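Hypothetical protein PH0435 (Pyrococcus horikoshii, PDB 2YV4) is of unknown function but carries the C-terminal Sua5 domain, as found in threonylcarbamoyl-AMP synthases, which act in tRNA modification. Local coordinates at residues K15-I20 and E40-D45. Numbering follows the deposited sequence.
Sequences KVKGKI and ESYNAD
The ring of Tyr42 lies against the helix carrying Lys17 and Ile20. Ile20 covers one face: its CB sits 4.1 Å from the centroid of the Tyr42 ring, 14° off the normal, a CH-pi contact. With chi1 at -67°, Ile20 CG1 lies beside the backbone N and CG2 is anti to it. CG2 presses on the CG-CD2 side of the ring, 3.2 Å from Tyr42 CD2. Ile20 CD1 reaches on to Tyr42 CE2, at 3.7 Å. The opposite face of the ring carries Glu40 CG, offset toward the rim. Tyr42 belongs to a type I' turn from Ser41 to Ala44, in the loop joining parallel strands 34-38 and 46-49. Helix 13-29 is the crossover of a beta-alpha-beta unit, with strand 75-81 between its strands 5-11 and 34-38. Ile20 also touches Val9, Val36 and Ile77 of this sheet. Lys17 crosses the tyrosine at about a right angle. Its chain bends at chi4 (-63°). Lys17 NZ gives a hydrogen bond to Tyr42 OH at 3.1 Å. Lys17 NZ also forms a salt bridge with Glu40 OE2 at 2.7 Å, through the anti lone pair of the carboxylate. Ser39 OG is a third partner of this ammonium. The phenol oxygen also bonds Glu79 OE1 on strand 75-81.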
# COMPACT_ATOMS: atom_id res chain seq x y z
N LYS A 15 -10.04 8.97 -5.73
CA LYS A 15 -9.46 8.25 -6.86
C LYS A 15 -8.57 7.10 -6.42
O LYS A 15 -8.53 6.05 -7.06
CB LYS A 15 -8.63 9.19 -7.74
CG LYS A 15 -9.44 10.10 -8.65
CD LYS A 15 -8.56 10.65 -9.76
CE LYS A 15 -9.35 11.51 -10.74
NZ LYS A 15 -9.90 12.73 -10.10
N VAL A 16 -7.82 7.29 -5.34
CA VAL A 16 -6.94 6.25 -4.86
C VAL A 16 -7.74 5.00 -4.48
O VAL A 16 -7.38 3.89 -4.86
CB VAL A 16 -6.12 6.73 -3.64
CG1 VAL A 16 -5.42 5.55 -2.98
CG2 VAL A 16 -5.09 7.77 -4.09
N LYS A 17 -8.83 5.18 -3.75
CA LYS A 17 -9.65 4.05 -3.35
C LYS A 17 -10.12 3.24 -4.56
O LYS A 17 -10.11 2.01 -4.54
CB LYS A 17 -10.85 4.52 -2.52
CG LYS A 17 -10.45 4.99 -1.12
CD LYS A 17 -11.66 5.28 -0.25
CE LYS A 17 -11.25 5.70 1.16
NZ LYS A 17 -10.53 4.61 1.89
N GLY A 18 -10.54 3.93 -5.62
CA GLY A 18 -10.99 3.25 -6.82
C GLY A 18 -9.85 2.54 -7.54
O GLY A 18 -10.01 1.42 -8.04
N LYS A 19 -8.69 3.18 -7.60
CA LYS A 19 -7.54 2.60 -8.27
C LYS A 19 -7.04 1.35 -7.53
O LYS A 19 -6.78 0.32 -8.15
CB LYS A 19 -6.42 3.64 -8.38
CG LYS A 19 -5.11 3.12 -9.00
CD LYS A 19 -5.30 2.60 -10.42
CE LYS A 19 -5.73 3.70 -11.39
NZ LYS A 19 -5.78 3.19 -12.79
N ILE A 20 -6.93 1.43 -6.20
CA ILE A 20 -6.48 0.28 -5.43
C ILE A 20 -7.44 -0.90 -5.62
O ILE A 20 -7.00 -2.03 -5.85
CB ILE A 20 -6.37 0.61 -3.92
CG1 ILE A 20 -5.23 1.62 -3.71
CG2 ILE A 20 -6.09 -0.66 -3.12
CD1 ILE A 20 -5.05 2.06 -2.28
N GLU A 40 -8.09 0.86 4.35
CA GLU A 40 -9.00 -0.29 4.27
C GLU A 40 -8.40 -1.36 3.35
O GLU A 40 -7.46 -1.09 2.62
CB GLU A 40 -10.39 0.13 3.78
CG GLU A 40 -10.42 0.83 2.44
CD GLU A 40 -11.83 1.22 2.04
OE1 GLU A 40 -12.67 0.32 1.88
OE2 GLU A 40 -12.09 2.43 1.89
N SER A 41 -8.97 -2.56 3.38
CA SER A 41 -8.44 -3.67 2.59
C SER A 41 -8.69 -3.67 1.10
O SER A 41 -7.86 -4.16 0.34
CB SER A 41 -8.97 -4.99 3.15
OG SER A 41 -10.31 -5.20 2.72
N TYR A 42 -9.84 -3.16 0.67
CA TYR A 42 -10.18 -3.16 -0.75
C TYR A 42 -10.22 -4.63 -1.18
O TYR A 42 -9.99 -4.96 -2.34
CB TYR A 42 -9.14 -2.40 -1.55
CG TYR A 42 -8.95 -0.98 -1.08
CD1 TYR A 42 -9.93 -0.01 -1.29
CD2 TYR A 42 -7.79 -0.61 -0.39
CE1 TYR A 42 -9.77 1.30 -0.83
CE2 TYR A 42 -7.62 0.69 0.07
CZ TYR A 42 -8.61 1.64 -0.14
OH TYR A 42 -8.44 2.91 0.35
N ASN A 43 -10.48 -5.49 -0.20
CA ASN A 43 -10.56 -6.93 -0.40
C ASN A 43 -9.27 -7.62 -0.83
O ASN A 43 -9.31 -8.62 -1.55
CB ASN A 43 -11.67 -7.27 -1.40
CG ASN A 43 -12.75 -8.10 -0.78
OD1 ASN A 43 -12.50 -9.19 -0.27
ND2 ASN A 43 -13.98 -7.58 -0.79
N ALA A 44 -8.14 -7.08 -0.40
CA ALA A 44 -6.87 -7.71 -0.73
C ALA A 44 -6.80 -9.00 0.08
O ALA A 44 -7.70 -9.28 0.87
CB ALA A 44 -5.72 -6.80 -0.35
N ASP A 45 -5.75 -9.79 -0.12
CA ASP A 45 -5.59 -11.05 0.62
C ASP A 45 -5.08 -10.76 2.03
O ASP A 45 -5.28 -11.56 2.95
CB ASP A 45 -4.58 -11.97 -0.07
CG ASP A 45 -5.04 -12.40 -1.44
OD1 ASP A 45 -6.14 -12.99 -1.54
OD2 ASP A 45 -4.30 -12.16 -2.41